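Local structure of 6-aminohexanoate-dimer hydrolase (Bacillus anthracis, 4GB7) at residues 140-145 / 287-292; 148-153 / 159-164; 163-168 / 258-263. The protein probably hydrolyses amide bonds, perhaps those of 6-aminohexanoate dimers, as a serine hydrolase of the beta-lactamase family. One frame throughout, in Å; residues are numbered along the deposited sequence.

From the N terminus, the chain first reaches 140-145, which leads into helix 143-155 and whose partner 287-292 comes only 142 residues later; interaction 1 thus closes a long loop that contains the other two contacts. Interaction 2 closes a short one, folding 159-164 back on the same helix. Interaction 3 begins where interaction 2 ends, sharing Lys163 and Thr164, and runs to 258-263 of helix 251-265. Interactions 2 and 3 touch, their centres about 9 Å apart, through Tyr168 and through Ile149 and Ile150 against Ile261. Helix 143-155 is thereby tied to strand 287-290 and to the loop 159-164, and helix 165-168 to helix 251-265.

Interaction 1 of 3, residues 140-145 / 287-292; sequences SLAKVF and AYYVTD
Tyr289 reaches from its strand to Ala142 and Phe145, and it does so with the far end of its ring. The direct contact is slight, though the residues that touch are buried. Its apolar pair is Ala142 CB, 4.4 Å from Tyr289 CE1 and approaching the ring obliquely; Phe145 CB stands 4.0 Å from Tyr289 OH, in van der Waals contact with the hydroxyl. Phe145 carries CG beside its backbone N (chi1 -68°), which leads its ring away from the tyrosine and into a stack with Phe313. Leu303 of the adjoining strand 303-305 touches Ala142, Phe145 and Tyr289 alike and so completes the packing.

The polar link runs through one water. It accepts from Tyr289 OH at 2.8 Å and donates to Ala142 O at 2.7 Å, giving the phenol a partner and bridging the two segments. Ala142 O also takes the backbone N of Phe145, at 3.0 Å, and lies at the edge of the Phe145 ring, in its plane.

Ser140 and Lys143 form the SxxK pattern of serine beta-lactamases and penicillin-binding proteins. By analogy with them Ser140 is probably the nucleophile and Lys143 its partner, with Tyr249 supplying a second hydroxyl.

Within 140-145, Lys143 NZ donates to Ser140 OG at 2.6 Å. NZ also bonds Asn251 OD1 and Ser300 O, while Ser140 OG also bonds Tyr249 OH and a nitrate ion probably left from crystallisation. On the other segment, Thr291 OG1 gives its proton to Asp292 O at 2.8 Å, tilted 17° from the carbonyl plane. Strand 287-290 itself pairs with 66-69 and 303-305 in an antiparallel sheet.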
# COMPACT_ATOMS: atom_id res chain seq x y z
N SER A 140 3.71 -1.31 -0.01
CA SER A 140 3.09 -0.51 -1.08
C SER A 140 1.60 -0.18 -0.87
O SER A 140 1.02 0.51 -1.68
CB SER A 140 3.25 -1.23 -2.45
OG SER A 140 4.58 -1.20 -2.92
N LEU A 141 0.99 -0.61 0.24
CA LEU A 141 -0.36 -0.15 0.56
C LEU A 141 -0.42 1.37 0.63
O LEU A 141 -1.44 1.93 0.38
CB LEU A 141 -0.91 -0.73 1.84
CG LEU A 141 -1.57 -2.10 1.74
CD1 LEU A 141 -1.03 -3.07 0.74
CD2 LEU A 141 -1.81 -2.70 3.11
N ALA A 142 0.69 2.03 1.01
CA ALA A 142 0.77 3.47 1.00
C ALA A 142 0.38 4.11 -0.28
O ALA A 142 -0.10 5.29 -0.28
CB ALA A 142 2.21 3.91 1.34
N LYS A 143 0.58 3.43 -1.40
CA LYS A 143 0.45 4.15 -2.69
C LYS A 143 -0.94 4.74 -2.94
O LYS A 143 -1.09 5.80 -3.59
CB LYS A 143 0.82 3.21 -3.83
CG LYS A 143 2.28 2.82 -3.83
CD LYS A 143 2.68 1.97 -5.01
CE LYS A 143 4.20 1.85 -5.17
NZ LYS A 143 4.91 1.03 -4.14
N VAL A 144 -1.96 4.07 -2.43
CA VAL A 144 -3.35 4.47 -2.65
C VAL A 144 -3.67 5.82 -1.98
O VAL A 144 -4.54 6.51 -2.42
CB VAL A 144 -4.36 3.37 -2.31
CG1 VAL A 144 -4.12 2.16 -3.22
CG2 VAL A 144 -4.38 3.01 -0.81
N PHE A 145 -2.94 6.17 -0.94
CA PHE A 145 -3.10 7.47 -0.26
C PHE A 145 -2.58 8.58 -1.11
O PHE A 145 -3.25 9.61 -1.21
CB PHE A 145 -2.44 7.40 1.12
CG PHE A 145 -3.18 6.47 2.05
CD1 PHE A 145 -4.24 6.93 2.78
CD2 PHE A 145 -2.82 5.16 2.15
CE1 PHE A 145 -4.97 6.07 3.58
CE2 PHE A 145 -3.51 4.30 2.95
CZ PHE A 145 -4.58 4.75 3.67
N ALA A 287 -1.27 7.33 12.40
CA ALA A 287 -0.40 6.57 11.53
C ALA A 287 0.94 7.34 11.49
O ALA A 287 1.12 8.35 12.19
CB ALA A 287 -1.02 6.36 10.15
N TYR A 288 1.88 6.83 10.74
CA TYR A 288 3.13 7.54 10.50
C TYR A 288 3.79 7.05 9.23
O TYR A 288 3.59 5.88 8.80
CB TYR A 288 4.08 7.43 11.68
CG TYR A 288 4.57 6.06 12.06
CD1 TYR A 288 5.64 5.42 11.36
CD2 TYR A 288 4.03 5.41 13.16
CE1 TYR A 288 6.09 4.15 11.78
CE2 TYR A 288 4.49 4.18 13.57
CZ TYR A 288 5.54 3.57 12.88
OH TYR A 288 6.06 2.34 13.27
N TYR A 289 4.55 7.95 8.60
CA TYR A 289 5.40 7.60 7.47
C TYR A 289 6.86 7.53 7.87
O TYR A 289 7.38 8.45 8.50
CB TYR A 289 5.37 8.68 6.38
CG TYR A 289 4.24 8.61 5.40
CD1 TYR A 289 4.29 7.75 4.29
CD2 TYR A 289 3.11 9.42 5.56
CE1 TYR A 289 3.25 7.70 3.37
CE2 TYR A 289 2.08 9.37 4.63
CZ TYR A 289 2.15 8.55 3.54
OH TYR A 289 1.06 8.56 2.67
N VAL A 290 7.51 6.44 7.46
CA VAL A 290 8.97 6.41 7.44
C VAL A 290 9.44 7.47 6.45
O VAL A 290 8.86 7.64 5.37
CB VAL A 290 9.48 5.02 7.09
CG1 VAL A 290 10.96 5.03 6.76
CG2 VAL A 290 9.10 4.05 8.23
N THR A 291 10.54 8.13 6.80
CA THR A 291 11.09 9.18 5.93
C THR A 291 12.57 8.95 5.60
O THR A 291 13.25 8.19 6.25
CB THR A 291 10.96 10.59 6.57
OG1 THR A 291 11.93 10.75 7.63
CG2 THR A 291 9.52 10.84 7.11
N ASP A 292 13.08 9.71 4.63
CA ASP A 292 14.52 9.87 4.44
C ASP A 292 15.08 10.87 5.48
O ASP A 292 14.35 11.39 6.33
CB ASP A 292 14.85 10.20 2.95
CG ASP A 292 14.46 11.58 2.52
OD1 ASP A 292 14.26 12.44 3.38
OD2 ASP A 292 14.40 11.80 1.26
O HOH W 1 1.48 7.46 0.17

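Interaction 2 of 3, residues 148-153 / 159-164; sequences AIIQSL and IDLEKT
Leu153 and Ile159 bring the two backbones closest, their CA atoms 6.0 Å apart where the chain has just left helix 143-155 and turned back, and the spacing widens to 8.3 Å between the CA atoms of Gln151 and Leu161. Ile159 puts its side chain into the helix surface. Its CG1 sits between the backbone N and the carbonyl carbon (chi1 63°), and the extended chain beyond carries CD1 to 3.8 Å from Leu153 CB. The same methyl lies 3.6 Å from Ile150 O and 3.9 Å from Ile150 CD1, with the two isoleucine side chains crossing at about a right angle.

Ile150 also serves Leu161. With CG2 anti to its backbone N, Ile150 presents that methyl to Leu161 CD2 at 3.4 Å, tighter than usual van der Waals contact. The other leucine methyl, CD1, lies against the amide end of Gln151, 3.9 Å from its OE1. Bent at chi2, the Gln151 chain brings this end back towards the loop, while its NE2 is bonded to Glu155 a turn later.

The loop is shaped by a type I beta turn from Asp160 to Lys163, closed by Lys163 N to Asp160 O. An Asx turn is built into it: Glu162 N donates to Asp160 OD1 at 2.9 Å, meeting the oxygen from above the carboxylate plane.

Leu182 and Gln183 of helix 182-186 touch Ile159 and Leu161, respectively. Leu257 and Ile261 of helix 251-265 touch Ile150.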
# COMPACT_ATOMS: atom_id res chain seq x y z
N ALA A 148 -5.08 8.91 -4.00
CA ALA A 148 -6.32 9.55 -3.57
C ALA A 148 -6.18 11.06 -3.50
O ALA A 148 -7.10 11.78 -3.92
CB ALA A 148 -6.75 9.01 -2.22
N ILE A 149 -5.05 11.53 -2.97
CA ILE A 149 -4.79 12.97 -2.82
C ILE A 149 -4.54 13.59 -4.18
O ILE A 149 -5.03 14.72 -4.45
CB ILE A 149 -3.64 13.30 -1.81
CG1 ILE A 149 -4.05 12.78 -0.41
CG2 ILE A 149 -3.31 14.81 -1.79
CD1 ILE A 149 -2.92 12.65 0.59
N ILE A 150 -3.81 12.89 -5.05
CA ILE A 150 -3.67 13.39 -6.43
C ILE A 150 -5.02 13.60 -7.12
O ILE A 150 -5.28 14.68 -7.74
CB ILE A 150 -2.79 12.47 -7.29
CG1 ILE A 150 -1.31 12.62 -6.87
CG2 ILE A 150 -2.96 12.79 -8.79
CD1 ILE A 150 -0.60 13.94 -7.18
N GLN A 151 -5.90 12.63 -6.97
CA GLN A 151 -7.24 12.71 -7.58
C GLN A 151 -8.02 13.89 -7.00
O GLN A 151 -8.70 14.63 -7.75
CB GLN A 151 -8.03 11.42 -7.39
CG GLN A 151 -9.24 11.29 -8.31
CD GLN A 151 -8.83 11.24 -9.77
OE1 GLN A 151 -7.89 10.51 -10.14
NE2 GLN A 151 -9.48 12.04 -10.60
N SER A 152 -7.92 14.08 -5.68
CA SER A 152 -8.59 15.21 -4.99
C SER A 152 -8.06 16.53 -5.55
O SER A 152 -8.84 17.41 -5.87
CB SER A 152 -8.39 15.17 -3.48
OG SER A 152 -8.83 13.93 -2.98
N LEU A 153 -6.74 16.68 -5.63
CA LEU A 153 -6.17 17.93 -6.13
C LEU A 153 -6.54 18.22 -7.57
O LEU A 153 -6.77 19.41 -7.96
CB LEU A 153 -4.65 17.91 -5.96
CG LEU A 153 -4.08 18.00 -4.54
CD1 LEU A 153 -2.62 17.60 -4.56
CD2 LEU A 153 -4.23 19.39 -3.97
N ILE A 159 -4.14 20.84 -10.02
CA ILE A 159 -3.25 20.14 -10.94
C ILE A 159 -4.11 19.55 -12.07
O ILE A 159 -5.34 19.38 -11.95
CB ILE A 159 -2.45 19.01 -10.25
CG1 ILE A 159 -3.34 17.93 -9.70
CG2 ILE A 159 -1.49 19.56 -9.17
CD1 ILE A 159 -2.64 16.82 -8.94
N ASP A 160 -3.44 19.23 -13.18
CA ASP A 160 -4.04 18.64 -14.35
C ASP A 160 -3.31 17.33 -14.59
O ASP A 160 -2.09 17.33 -14.81
CB ASP A 160 -3.82 19.60 -15.51
CG ASP A 160 -4.49 19.15 -16.80
OD1 ASP A 160 -4.72 17.97 -17.05
OD2 ASP A 160 -4.71 20.04 -17.66
N LEU A 161 -4.06 16.24 -14.55
CA LEU A 161 -3.50 14.92 -14.69
C LEU A 161 -2.87 14.64 -16.06
O LEU A 161 -2.07 13.74 -16.22
CB LEU A 161 -4.54 13.87 -14.33
CG LEU A 161 -5.05 13.87 -12.89
CD1 LEU A 161 -6.07 12.76 -12.68
CD2 LEU A 161 -3.90 13.70 -11.91
N GLU A 162 -3.18 15.48 -17.05
CA GLU A 162 -2.63 15.31 -18.38
C GLU A 162 -1.39 16.18 -18.62
O GLU A 162 -0.77 16.10 -19.70
CB GLU A 162 -3.72 15.60 -19.44
CG GLU A 162 -4.81 14.54 -19.51
CD GLU A 162 -4.30 13.10 -19.57
OE1 GLU A 162 -3.32 12.84 -20.31
OE2 GLU A 162 -4.87 12.22 -18.87
N LYS A 163 -1.03 17.00 -17.63
CA LYS A 163 0.23 17.72 -17.66
C LYS A 163 1.38 16.83 -17.17
O LYS A 163 1.16 15.80 -16.49
CB LYS A 163 0.10 19.02 -16.88
CG LYS A 163 -0.78 20.03 -17.60
CD LYS A 163 -0.84 21.35 -16.86
CE LYS A 163 -1.74 22.30 -17.62
NZ LYS A 163 -1.83 23.64 -16.95
N THR A 164 2.60 17.21 -17.53
CA THR A 164 3.80 16.49 -17.15
C THR A 164 4.18 16.83 -15.72
O THR A 164 3.92 17.92 -15.22
CB THR A 164 5.01 16.86 -18.03
OG1 THR A 164 5.25 18.28 -17.98
CG2 THR A 164 4.80 16.39 -19.48

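Interaction 3 of 3, residues 163-168 / 258-263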
# COMPACT_ATOMS: atom_id res chain seq x y z
N LYS A 163 -1.03 17.00 -17.63
CA LYS A 163 0.23 17.72 -17.66
C LYS A 163 1.38 16.83 -17.17
O LYS A 163 1.16 15.80 -16.49
CB LYS A 163 0.10 19.02 -16.88
CG LYS A 163 -0.78 20.03 -17.60
CD LYS A 163 -0.84 21.35 -16.86
CE LYS A 163 -1.74 22.30 -17.62
NZ LYS A 163 -1.83 23.64 -16.95
N THR A 164 2.60 17.21 -17.53
CA THR A 164 3.80 16.49 -17.15
C THR A 164 4.18 16.83 -15.72
O THR A 164 3.92 17.92 -15.22
CB THR A 164 5.01 16.86 -18.03
OG1 THR A 164 5.25 18.28 -17.98
CG2 THR A 164 4.80 16.39 -19.48
N ALA A 165 4.81 15.88 -15.05
CA ALA A 165 5.30 16.11 -13.71
C ALA A 165 6.25 17.29 -13.62
O ALA A 165 6.24 17.99 -12.60
CB ALA A 165 5.96 14.84 -13.12
N ASP A 166 7.07 17.54 -14.65
CA ASP A 166 8.02 18.62 -14.60
C ASP A 166 7.37 19.98 -14.84
O ASP A 166 8.03 21.02 -14.71
CB ASP A 166 9.26 18.37 -15.51
CG ASP A 166 8.93 18.27 -17.00
OD1 ASP A 166 7.83 18.68 -17.44
OD2 ASP A 166 9.82 17.79 -17.75
N THR A 167 6.06 19.97 -15.08
CA THR A 167 5.27 21.21 -15.04
C THR A 167 5.23 21.73 -13.58
O THR A 167 5.24 22.94 -13.32
CB THR A 167 3.83 21.00 -15.57
OG1 THR A 167 3.86 20.61 -16.97
CG2 THR A 167 2.97 22.29 -15.38
N TYR A 168 5.22 20.79 -12.64
CA TYR A 168 5.07 21.13 -11.26
C TYR A 168 6.37 21.03 -10.50
O TYR A 168 6.55 21.75 -9.52
CB TYR A 168 4.02 20.24 -10.61
CG TYR A 168 2.70 20.32 -11.30
CD1 TYR A 168 1.97 21.51 -11.28
CD2 TYR A 168 2.22 19.28 -12.08
CE1 TYR A 168 0.76 21.59 -11.93
CE2 TYR A 168 1.02 19.36 -12.74
CZ TYR A 168 0.31 20.54 -12.71
OH TYR A 168 -0.90 20.65 -13.36
N ALA A 258 3.96 12.23 -4.99
CA ALA A 258 4.03 12.82 -3.65
C ALA A 258 4.80 14.15 -3.63
O ALA A 258 4.43 15.06 -2.89
CB ALA A 258 4.58 11.83 -2.63
N TRP A 259 5.87 14.25 -4.43
CA TRP A 259 6.61 15.49 -4.56
C TRP A 259 5.72 16.58 -5.10
O TRP A 259 5.72 17.69 -4.59
CB TRP A 259 7.84 15.27 -5.44
CG TRP A 259 8.90 16.33 -5.40
CD1 TRP A 259 8.91 17.56 -4.72
CD2 TRP A 259 10.20 16.23 -6.04
NE1 TRP A 259 10.11 18.22 -4.92
CE2 TRP A 259 10.92 17.48 -5.74
CE3 TRP A 259 10.81 15.28 -6.83
CZ2 TRP A 259 12.20 17.70 -6.19
CZ3 TRP A 259 12.10 15.51 -7.29
CH2 TRP A 259 12.78 16.70 -6.98
N ILE A 260 4.86 16.24 -6.05
CA ILE A 260 3.88 17.18 -6.56
C ILE A 260 2.91 17.63 -5.46
O ILE A 260 2.65 18.83 -5.29
CB ILE A 260 3.11 16.59 -7.75
CG1 ILE A 260 4.07 16.36 -8.93
CG2 ILE A 260 1.95 17.49 -8.18
CD1 ILE A 260 3.50 15.55 -10.05
N ILE A 261 2.39 16.68 -4.68
CA ILE A 261 1.52 17.03 -3.56
C ILE A 261 2.18 18.08 -2.66
O ILE A 261 1.56 19.10 -2.29
CB ILE A 261 1.13 15.79 -2.74
CG1 ILE A 261 0.24 14.85 -3.59
CG2 ILE A 261 0.39 16.15 -1.44
CD1 ILE A 261 0.00 13.49 -2.99
N ARG A 262 3.43 17.81 -2.27
CA ARG A 262 4.13 18.68 -1.33
C ARG A 262 4.34 20.05 -1.93
O ARG A 262 4.13 21.06 -1.28
CB ARG A 262 5.45 18.07 -0.92
CG ARG A 262 5.40 16.75 -0.14
CD ARG A 262 6.78 16.16 0.02
NE ARG A 262 6.70 14.80 0.56
CZ ARG A 262 6.97 13.68 -0.11
NH1 ARG A 262 7.53 13.71 -1.33
NH2 ARG A 262 6.83 12.51 0.48
N THR A 263 4.76 20.09 -3.18
CA THR A 263 5.01 21.35 -3.85
C THR A 263 3.76 22.18 -4.01
O THR A 263 3.77 23.42 -3.74
CB THR A 263 5.67 21.10 -5.21
OG1 THR A 263 6.93 20.47 -5.00
CG2 THR A 263 5.93 22.43 -5.95
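Ile260 meets the short, weakly bonded helix 165-168 with both its branches. Its CG1 lies beside the backbone N (chi1 -65°), and the extended arm carries CD1 to 4.0 Å from Ala165 CB. The shorter branch, CG2, faces the base of Tyr168, 4.2 Å from its CB, and approaches the ring obliquely. That ring is backed by its own neighbour, with Thr167 CG2 over the centre of one face at 4.1 Å, and at its far end Tyr168 OH takes the backbone N of Asp160 from the preceding loop. One methyl of Ile260 thus packs on Ala165 and the other on Tyr168, and the CA atoms of Tyr168 and Ile260 come within 6.3 Å.

One turn on, Thr263 adds an outer contact. Its CG2, anti to the backbone N, rests 3.7 Å from Tyr168 O, a carbon beside a carbonyl oxygen.

Helix 182-186 packs beside this junction, Leu182 touching both Tyr168 and Ile260 and Leu185 touching Ala165, while other residues of helix 251-265 rest on helices 143-155 and 269-278.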